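Local atomic coordinates of uncharacterized protein Q99UF4 (Staphylococcus aureus, PDB entry 3B2N), a protein that probably acts as a LuxR-family response regulator, its receiver domain relaying a phosphorylation signal to the control of transcription. Residues Ala33-Asn37 with Gly38-Met42; Pro89-Phe92 with Glu93-Val96; Lys106-Ser109 with Ile110-Val114. One frame throughout, in Å; residues are numbered along the deposited sequence.

In the fold
All three contacts are short-range arrangements at the helices of one CheY-like receiver domain, a parallel five-stranded sheet flanked by helices. Contact 1 caps helix 38-48 after edge strand 29-35; contact 3 caps helix 110-121 after the opposite edge strand, 102-105, and the two lie on opposite sides of the chain's centre, about 21 Å apart between centres. Contact 2 is a stretch of helix 89-97, with its centre about 21 Å from that of contact 1 and about 19 Å from that of contact 3. None touches another; contacts 1 and 3 come within about 10 Å at their nearest atoms. The loop of contact 3 starts with Lys-106, which reaches Glu-10 at the probable phosphoacceptor pocket.

Contact 1. Residues Ala33-Asn37 with Gly38-Met42; sequences ADTDN and GLDAM
Asn-37 reaches forward to cap the helix that begins at Gly-38. Its CB rests 3.8 Å from Asp-40 CB; beyond it CG, swung anti to the backbone N (chi1 -177°), carries the amide over the first turn. There OD1 takes two backbone N-H groups: it accepts from Asp-40 N at 3.0 Å in a nearly straight bond, with the donor tilted 28° from the carbonyl plane, and from Leu-39 N through a bent, weak bond. One side-chain oxygen thus serves two amides of the N-terminal turn, while the backbone O of Asn-37 accepts from Ala-41 N at 2.8 Å and starts the regular helical pattern.

Thr-35 braces the same turn from the strand. Its OG1 donates to Asp-40 OD2 at 2.6 Å, meeting that oxygen on its anti side and somewhat out of the carboxylate plane, and accepts from Asn-37 N at 3.1 Å, which makes an ST turn. With the hydroxyl engaged in both roles, its rotation is fixed, and Thr-35 CG2 packs 3.7 Å from Ala-41 CB.

The capped turn lies where edge strand 29-35 passes into helix 38-48. Thr-35 and Ala-41 both touch Ala-9 of the adjoining strand 4-9, Asn-37 leans on Pro-60, and Asp-34 forms a salt bridge with Arg-16 of helix 13-26.

Contact 2. Residues Pro89-Phe92 with Glu93-Val96; sequences PGYF and EKAV
Val-96 lays its CG2 methyl over one face of the Phe-92 ring, an i to i+4 CH-pi contact on helix 89-97, the crossover helix of the beta-alpha-beta unit between strands 79-84 and 102-105. The methyl sits 3.8 Å from the ring centroid, only 17° off the ring normal, and is displaced slightly toward the rim, where CZ is its nearest ring atom. The two side chains cross obliquely. Phe-92 swings CG anti to its own backbone N (chi1 178°), which sets the ring beside its own carbonyl carbon, where one face meets the valine methyl.

On another side of the helix Lys-94 and Tyr-91 run side by side, pointing the same way. The lysine chain bends at chi3 and chi4 and brings NZ to 4.1 Å from Tyr-91 CD1, while its CB and CE pass close to the carbonyl oxygen of Gly-90. Glu-93 stretches back toward Pro-89, its CG 3.1 Å from Pro-89 O and its carboxylate beside the proline ring.

These positions are set by the backbone, where four successive i to i+4 bonds link the residues 89-92 to 93-96. Farther out, the Phe-92 ring meets Tyr-103 edge-to-face, and Ala-95, buried on the inward side, touches Tyr-103 and Leu-65. Tyr-91 packs against Phe-86, Leu-65, Ile-57 and Tyr-103, so the helix is seated against the last strand and helix 64-73. Tyr-103, three residues before Lys-106, holds the place of the aromatic switch residue of CheY-like receivers, so this face probably changes on phosphorylation. The backbone bond within the CH-pi pair runs from Val-96 N to Phe-92 O, 3.0 Å long with an N-H...O angle of 150°.

Contact 3. Residues Lys106-Ser109 with Ile110-Val114; sequences KERS and IEELV
Ser-109 and Glu-112 face each other across the point where an extended backbone turns into the helix opening at Ile-110, and Leu-113 N closes the first turn on Ser-109 O at 2.9 Å. The serine hydroxyl stands between the backbone N and the carbonyl carbon (chi1 64°), which aims OG along the helix start; it accepts from Glu-112 N at 3.1 Å in a nearly straight bond.

The glutamate returns the bond. From CG its chain runs extended back to the turn, and OE1 receives Ser-109 N at 2.9 Å, met on the anti side of the carboxylate and 21° out of its plane. The same oxygen lies near the plane of the Arg-108 guanidinium, at its edge, in a weak salt bridge with NE at 3.4 Å; the two flat groups are turned 65° against each other. Arg-108 folds back at chi2 and chi3 to bring NE there. Glu-111 bends at chi2, bringing its OE1 to 3.4 Å from Ser-109 CB.

Leu-113 faces inward, onto Ile-81 and Val-83 of strand 79-84 and Met-19 of helix 13-26, whereas Lys-106, at the head of the loop, forms a salt bridge with Glu-10 and a long, weak ion pair with Asp-56, probably as the conserved lysine of the phosphorylation site. The reciprocal side-chain-to-backbone pair is a capping box, at the start of the last helix of a CheY-like receiver fold.

Contact 1. Residues Ala33-Asn37 with Gly38-Met42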
ATOM      1  N   ALA A  33      -4.638   1.706  10.407  1.00 32.78           N
ATOM      2  CA  ALA A  33      -4.527   0.275  10.675  1.00 31.82           C
ATOM      3  C   ALA A  33      -3.293  -0.240   9.951  1.00 30.13           C
ATOM      4  O   ALA A  33      -2.921   0.340   8.940  1.00 30.81           O
ATOM      5  CB  ALA A  33      -5.804  -0.475  10.147  1.00 31.76           C
ATOM      6  N   ASP A  34      -2.688  -1.319  10.436  1.00 27.37           N
ATOM      7  CA  ASP A  34      -1.638  -1.969   9.679  1.00 30.38           C
ATOM      8  C   ASP A  34      -1.728  -3.490   9.880  1.00 32.48           C
ATOM      9  O   ASP A  34      -2.225  -3.939  10.917  1.00 32.05           O
ATOM     10  CB  ASP A  34      -0.278  -1.461  10.134  1.00 31.69           C
ATOM     11  CG  ASP A  34       0.099  -1.962  11.507  1.00 31.68           C
ATOM     12  OD1 ASP A  34      -0.302  -1.323  12.502  1.00 32.88           O
ATOM     13  OD2 ASP A  34       0.792  -2.996  11.598  1.00 36.04           O
ATOM     14  N   THR A  35      -1.228  -4.290   8.932  1.00 31.46           N
ATOM     15  CA  THR A  35      -1.401  -5.755   9.042  1.00 32.90           C
ATOM     16  C   THR A  35      -0.427  -6.453   8.121  1.00 31.01           C
ATOM     17  O   THR A  35       0.107  -5.836   7.217  1.00 31.21           O
ATOM     18  CB  THR A  35      -2.886  -6.222   8.702  1.00 33.15           C
ATOM     19  OG1 THR A  35      -2.975  -7.639   8.739  1.00 33.77           O
ATOM     20  CG2 THR A  35      -3.303  -5.779   7.295  1.00 26.38           C
ATOM     21  N   ASP A  36      -0.216  -7.733   8.344  1.00 31.78           N
ATOM     22  CA  ASP A  36       0.634  -8.537   7.476  1.00 33.56           C
ATOM     23  C   ASP A  36      -0.209  -9.460   6.606  1.00 32.92           C
ATOM     24  O   ASP A  36       0.309 -10.298   5.899  1.00 36.37           O
ATOM     25  CB  ASP A  36       1.649  -9.330   8.287  1.00 34.25           C
ATOM     26  CG  ASP A  36       1.006 -10.351   9.221  1.00 53.30           C
ATOM     27  OD1 ASP A  36       1.753 -11.172   9.789  1.00 47.14           O
ATOM     28  OD2 ASP A  36      -0.217 -10.350   9.402  1.00 38.68           O
ATOM     29  N   ASN A  37      -1.506  -9.279   6.623  1.00 31.65           N
ATOM     30  CA  ASN A  37      -2.401 -10.219   5.909  1.00 31.71           C
ATOM     31  C   ASN A  37      -3.324  -9.484   4.951  1.00 32.31           C
ATOM     32  O   ASN A  37      -4.048  -8.549   5.349  1.00 31.75           O
ATOM     33  CB  ASN A  37      -3.203 -11.044   6.929  1.00 29.45           C
ATOM     34  CG  ASN A  37      -4.088 -12.086   6.277  1.00 25.84           C
ATOM     35  OD1 ASN A  37      -5.042 -11.767   5.569  1.00 33.73           O
ATOM     36  ND2 ASN A  37      -3.799 -13.341   6.548  1.00 27.12           N
ATOM     37  N   GLY A  38      -3.326  -9.891   3.680  1.00 32.20           N
ATOM     38  CA  GLY A  38      -4.098  -9.141   2.670  1.00 28.62           C
ATOM     39  C   GLY A  38      -5.619  -9.241   2.823  1.00 29.14           C
ATOM     40  O   GLY A  38      -6.352  -8.310   2.469  1.00 27.59           O
ATOM     41  N   LEU A  39      -6.105 -10.380   3.323  1.00 30.25           N
ATOM     42  CA  LEU A  39      -7.526 -10.493   3.614  1.00 29.83           C
ATOM     43  C   LEU A  39      -7.936  -9.547   4.748  1.00 28.89           C
ATOM     44  O   LEU A  39      -8.983  -8.859   4.682  1.00 26.87           O
ATOM     45  CB  LEU A  39      -7.871 -11.917   4.019  1.00 28.99           C
ATOM     46  CG  LEU A  39      -9.334 -12.262   4.249  1.00 37.87           C
ATOM     47  CD1 LEU A  39     -10.249 -11.823   3.099  1.00 32.36           C
ATOM     48  CD2 LEU A  39      -9.440 -13.782   4.478  1.00 32.29           C
ATOM     49  N   ASP A  40      -7.132  -9.570   5.801  1.00 29.19           N
ATOM     50  CA  ASP A  40      -7.247  -8.607   6.898  1.00 32.34           C
ATOM     51  C   ASP A  40      -7.270  -7.157   6.390  1.00 32.46           C
ATOM     52  O   ASP A  40      -8.204  -6.412   6.695  1.00 31.82           O
ATOM     53  CB  ASP A  40      -6.096  -8.821   7.898  1.00 33.84           C
ATOM     54  CG  ASP A  40      -6.310  -8.073   9.201  1.00 39.88           C
ATOM     55  OD1 ASP A  40      -7.481  -7.813   9.510  1.00 39.90           O
ATOM     56  OD2 ASP A  40      -5.315  -7.726   9.909  1.00 41.68           O
ATOM     57  N   ALA A  41      -6.259  -6.780   5.591  1.00 32.57           N
ATOM     58  CA  ALA A  41      -6.198  -5.459   4.959  1.00 31.09           C
ATOM     59  C   ALA A  41      -7.504  -5.116   4.217  1.00 29.84           C
ATOM     60  O   ALA A  41      -8.036  -4.037   4.389  1.00 30.63           O
ATOM     61  CB  ALA A  41      -5.005  -5.363   3.989  1.00 29.63           C
ATOM     62  N   MET A  42      -8.005  -6.026   3.392  1.00 28.51           N
ATOM     63  CA  MET A  42      -9.211  -5.755   2.596  1.00 30.35           C
ATOM     64  C   MET A  42     -10.392  -5.417   3.497  1.00 32.42           C
ATOM     65  O   MET A  42     -11.130  -4.492   3.203  1.00 32.21           O
ATOM     66  CB  MET A  42      -9.539  -6.933   1.668  1.00 31.34           C
ATOM     67  CG  MET A  42     -10.579  -6.660   0.514  1.00 35.95           C
ATOM     68  SD  MET A  42     -10.096  -5.340  -0.659  1.00 28.00           S
ATOM     69  CE  MET A  42     -11.336  -4.085  -0.313  1.00 37.04           C
TER

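Contact 2. Residues Pro89-Phe92 with Glu93-Val96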
ATOM      1  N   PRO A  89       9.445  -8.868 -13.835  1.00 62.88           N
ATOM      2  CA  PRO A  89       8.612  -8.136 -14.808  1.00 60.08           C
ATOM      3  C   PRO A  89       7.102  -8.441 -14.693  1.00 56.08           C
ATOM      4  O   PRO A  89       6.277  -7.539 -14.889  1.00 56.60           O
ATOM      5  CB  PRO A  89       9.147  -8.641 -16.165  1.00 61.32           C
ATOM      6  CG  PRO A  89       9.832  -9.983 -15.850  1.00 58.93           C
ATOM      7  CD  PRO A  89      10.470  -9.686 -14.522  1.00 63.54           C
ATOM      8  N   GLY A  90       6.757  -9.696 -14.383  1.00 51.65           N
ATOM      9  CA  GLY A  90       5.365 -10.128 -14.256  1.00 47.61           C
ATOM     10  C   GLY A  90       4.565  -9.324 -13.241  1.00 44.66           C
ATOM     11  O   GLY A  90       3.402  -8.981 -13.495  1.00 43.87           O
ATOM     12  N   TYR A  91       5.186  -9.006 -12.099  1.00 41.35           N
ATOM     13  CA  TYR A  91       4.485  -8.328 -11.016  1.00 41.18           C
ATOM     14  C   TYR A  91       4.173  -6.873 -11.342  1.00 37.69           C
ATOM     15  O   TYR A  91       3.125  -6.353 -10.975  1.00 37.14           O
ATOM     16  CB  TYR A  91       5.281  -8.393  -9.714  1.00 43.71           C
ATOM     17  CG  TYR A  91       5.391  -9.771  -9.116  1.00 72.56           C
ATOM     18  CD1 TYR A  91       4.330 -10.336  -8.417  1.00 57.15           C
ATOM     19  CD2 TYR A  91       6.566 -10.513  -9.246  1.00 59.83           C
ATOM     20  CE1 TYR A  91       4.421 -11.609  -7.852  1.00 75.29           C
ATOM     21  CE2 TYR A  91       6.675 -11.796  -8.690  1.00 78.30           C
ATOM     22  CZ  TYR A  91       5.596 -12.329  -7.987  1.00 65.05           C
ATOM     23  OH  TYR A  91       5.713 -13.586  -7.431  1.00 80.09           O
ATOM     24  N   PHE A  92       5.106  -6.200 -11.992  1.00 34.65           N
ATOM     25  CA  PHE A  92       4.881  -4.835 -12.330  1.00 33.37           C
ATOM     26  C   PHE A  92       3.764  -4.727 -13.403  1.00 29.94           C
ATOM     27  O   PHE A  92       2.922  -3.836 -13.354  1.00 28.37           O
ATOM     28  CB  PHE A  92       6.174  -4.216 -12.853  1.00 35.75           C
ATOM     29  CG  PHE A  92       6.024  -2.791 -13.271  1.00 46.41           C
ATOM     30  CD1 PHE A  92       5.613  -1.829 -12.365  1.00 45.96           C
ATOM     31  CD2 PHE A  92       6.241  -2.415 -14.584  1.00 51.80           C
ATOM     32  CE1 PHE A  92       5.468  -0.494 -12.729  1.00 49.68           C
ATOM     33  CE2 PHE A  92       6.084  -1.077 -14.968  1.00 53.87           C
ATOM     34  CZ  PHE A  92       5.705  -0.117 -14.017  1.00 50.90           C
ATOM     35  N   GLU A  93       3.777  -5.628 -14.366  1.00 27.28           N
ATOM     36  CA  GLU A  93       2.742  -5.617 -15.378  1.00 27.51           C
ATOM     37  C   GLU A  93       1.371  -5.902 -14.752  1.00 28.24           C
ATOM     38  O   GLU A  93       0.376  -5.312 -15.179  1.00 28.44           O
ATOM     39  CB  GLU A  93       3.050  -6.644 -16.489  1.00 26.86           C
ATOM     40  CG  GLU A  93       4.385  -6.436 -17.139  1.00 53.83           C
ATOM     41  CD  GLU A  93       4.864  -7.662 -17.927  1.00 48.61           C
ATOM     42  OE1 GLU A  93       6.089  -7.729 -18.197  1.00 64.03           O
ATOM     43  OE2 GLU A  93       4.042  -8.551 -18.296  1.00 57.93           O
ATOM     44  N   LYS A  94       1.307  -6.808 -13.768  1.00 29.43           N
ATOM     45  CA  LYS A  94       0.022  -7.116 -13.091  1.00 30.77           C
ATOM     46  C   LYS A  94      -0.490  -5.889 -12.298  1.00 28.53           C
ATOM     47  O   LYS A  94      -1.669  -5.615 -12.264  1.00 29.44           O
ATOM     48  CB  LYS A  94       0.126  -8.349 -12.172  1.00 32.22           C
ATOM     49  CG  LYS A  94      -0.380  -9.643 -12.759  1.00 51.90           C
ATOM     50  CD  LYS A  94      -0.177 -10.784 -11.777  1.00 44.50           C
ATOM     51  CE  LYS A  94       0.986 -11.695 -12.230  1.00 60.54           C
ATOM     52  NZ  LYS A  94       1.842 -12.261 -11.110  1.00 54.38           N
ATOM     53  N   ALA A  95       0.413  -5.137 -11.701  1.00 26.41           N
ATOM     54  CA  ALA A  95       0.028  -3.919 -10.956  1.00 26.73           C
ATOM     55  C   ALA A  95      -0.516  -2.874 -11.928  1.00 27.42           C
ATOM     56  O   ALA A  95      -1.514  -2.246 -11.648  1.00 27.08           O
ATOM     57  CB  ALA A  95       1.218  -3.374 -10.226  1.00 24.54           C
ATOM     58  N   VAL A  96       0.133  -2.734 -13.090  1.00 28.13           N
ATOM     59  CA  VAL A  96      -0.202  -1.683 -14.041  1.00 27.82           C
ATOM     60  C   VAL A  96      -1.575  -1.998 -14.635  1.00 26.85           C
ATOM     61  O   VAL A  96      -2.452  -1.148 -14.638  1.00 28.23           O
ATOM     62  CB  VAL A  96       0.880  -1.554 -15.128  1.00 28.52           C
ATOM     63  CG1 VAL A  96       0.414  -0.657 -16.319  1.00 26.83           C
ATOM     64  CG2 VAL A  96       2.204  -0.995 -14.480  1.00 29.76           C
TER

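Contact 3. Residues Lys106-Ser109 with Ile110-Val114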
ATOM      1  N   LYS A 106      11.500  -1.572  -2.923  1.00 29.33           N
ATOM      2  CA  LYS A 106      12.157  -1.332  -1.617  1.00 29.67           C
ATOM      3  C   LYS A 106      13.624  -0.942  -1.728  1.00 28.94           C
ATOM      4  O   LYS A 106      14.288  -0.815  -0.704  1.00 29.11           O
ATOM      5  CB  LYS A 106      11.939  -2.523  -0.666  1.00 27.95           C
ATOM      6  CG  LYS A 106      10.418  -2.689  -0.424  1.00 29.24           C
ATOM      7  CD  LYS A 106      10.110  -3.811   0.538  1.00 32.63           C
ATOM      8  CE  LYS A 106       8.618  -3.971   0.775  1.00 31.41           C
ATOM      9  NZ  LYS A 106       8.418  -5.280   1.509  1.00 28.96           N
ATOM     10  N   GLU A 107      14.114  -0.749  -2.974  1.00 27.24           N
ATOM     11  CA  GLU A 107      15.334   0.035  -3.234  1.00 29.08           C
ATOM     12  C   GLU A 107      15.245   1.521  -2.854  1.00 31.03           C
ATOM     13  O   GLU A 107      16.270   2.199  -2.691  1.00 30.37           O
ATOM     14  CB  GLU A 107      15.720  -0.054  -4.718  1.00 30.33           C
ATOM     15  CG  GLU A 107      16.597  -1.262  -5.009  1.00 71.75           C
ATOM     16  CD  GLU A 107      16.840  -1.478  -6.498  1.00 54.64           C
ATOM     17  OE1 GLU A 107      17.479  -2.495  -6.833  1.00 75.92           O
ATOM     18  OE2 GLU A 107      16.405  -0.634  -7.327  1.00 73.09           O
ATOM     19  N   ARG A 108      14.014   2.018  -2.729  1.00 32.77           N
ATOM     20  CA  ARG A 108      13.715   3.416  -2.397  1.00 32.89           C
ATOM     21  C   ARG A 108      13.625   3.534  -0.909  1.00 33.54           C
ATOM     22  O   ARG A 108      13.267   2.558  -0.240  1.00 32.01           O
ATOM     23  CB  ARG A 108      12.328   3.807  -2.989  1.00 34.90           C
ATOM     24  CG  ARG A 108      12.183   3.580  -4.508  1.00 37.62           C
ATOM     25  CD  ARG A 108      12.792   4.736  -5.329  1.00 40.03           C
ATOM     26  NE  ARG A 108      14.234   4.625  -5.369  1.00 60.49           N
ATOM     27  CZ  ARG A 108      14.918   3.776  -6.147  1.00 58.11           C
ATOM     28  NH1 ARG A 108      16.251   3.778  -6.077  1.00 68.35           N
ATOM     29  NH2 ARG A 108      14.291   2.923  -6.981  1.00 68.91           N
ATOM     30  N   SER A 109      13.913   4.721  -0.379  1.00 34.50           N
ATOM     31  CA  SER A 109      13.736   4.989   1.048  1.00 34.98           C
ATOM     32  C   SER A 109      12.283   5.314   1.376  1.00 35.03           C
ATOM     33  O   SER A 109      11.480   5.581   0.477  1.00 33.64           O
ATOM     34  CB  SER A 109      14.582   6.199   1.449  1.00 38.49           C
ATOM     35  OG  SER A 109      14.115   7.364   0.771  1.00 40.17           O
ATOM     36  N   ILE A 110      11.952   5.330   2.674  1.00 35.49           N
ATOM     37  CA  ILE A 110      10.635   5.771   3.146  1.00 36.49           C
ATOM     38  C   ILE A 110      10.376   7.263   2.775  1.00 35.50           C
ATOM     39  O   ILE A 110       9.265   7.624   2.349  1.00 37.18           O
ATOM     40  CB  ILE A 110      10.389   5.398   4.670  1.00 38.04           C
ATOM     41  CG1 ILE A 110      10.185   3.871   4.766  1.00 36.45           C
ATOM     42  CG2 ILE A 110       9.175   6.211   5.270  1.00 28.78           C
ATOM     43  CD1 ILE A 110      10.071   3.273   6.175  1.00 36.40           C
ATOM     44  N   GLU A 111      11.407   8.078   2.836  1.00 35.41           N
ATOM     45  CA  GLU A 111      11.360   9.484   2.338  1.00 36.52           C
ATOM     46  C   GLU A 111      10.886   9.558   0.890  1.00 34.85           C
ATOM     47  O   GLU A 111      10.007  10.354   0.562  1.00 34.84           O
ATOM     48  CB  GLU A 111      12.751  10.147   2.351  1.00 38.93           C
ATOM     49  CG  GLU A 111      13.338  10.426   3.693  1.00 49.70           C
ATOM     50  CD  GLU A 111      14.088   9.225   4.329  1.00 55.23           C
ATOM     51  OE1 GLU A 111      13.717   8.018   4.135  1.00 44.85           O
ATOM     52  OE2 GLU A 111      15.075   9.520   5.054  1.00 48.38           O
ATOM     53  N   GLU A 112      11.494   8.755   0.007  1.00 34.51           N
ATOM     54  CA  GLU A 112      11.024   8.670  -1.410  1.00 33.59           C
ATOM     55  C   GLU A 112       9.589   8.117  -1.508  1.00 31.48           C
ATOM     56  O   GLU A 112       8.749   8.596  -2.271  1.00 31.94           O
ATOM     57  CB  GLU A 112      12.018   7.842  -2.217  1.00 34.31           C
ATOM     58  CG  GLU A 112      13.394   8.565  -2.304  1.00 49.56           C
ATOM     59  CD  GLU A 112      14.534   7.708  -2.863  1.00 42.35           C
ATOM     60  OE1 GLU A 112      14.593   6.493  -2.594  1.00 44.76           O
ATOM     61  OE2 GLU A 112      15.396   8.267  -3.580  1.00 56.72           O
ATOM     62  N   LEU A 113       9.292   7.128  -0.680  1.00 29.81           N
ATOM     63  CA  LEU A 113       7.940   6.601  -0.679  1.00 30.50           C
ATOM     64  C   LEU A 113       6.932   7.703  -0.291  1.00 30.36           C
ATOM     65  O   LEU A 113       5.891   7.844  -0.930  1.00 31.02           O
ATOM     66  CB  LEU A 113       7.849   5.356   0.229  1.00 29.76           C
ATOM     67  CG  LEU A 113       6.445   4.890   0.606  1.00 32.59           C
ATOM     68  CD1 LEU A 113       5.769   4.419  -0.629  1.00 29.02           C
ATOM     69  CD2 LEU A 113       6.470   3.804   1.684  1.00 30.82           C
ATOM     70  N   VAL A 114       7.252   8.493   0.736  1.00 30.41           N
ATOM     71  CA  VAL A 114       6.406   9.627   1.139  1.00 29.93           C
ATOM     72  C   VAL A 114       6.246  10.646  -0.005  1.00 30.75           C
ATOM     73  O   VAL A 114       5.140  11.058  -0.296  1.00 33.19           O
ATOM     74  CB  VAL A 114       6.892  10.306   2.479  1.00 30.23           C
ATOM     75  CG1 VAL A 114       6.302  11.723   2.656  1.00 28.71           C
ATOM     76  CG2 VAL A 114       6.603   9.371   3.717  1.00 27.05           C
TER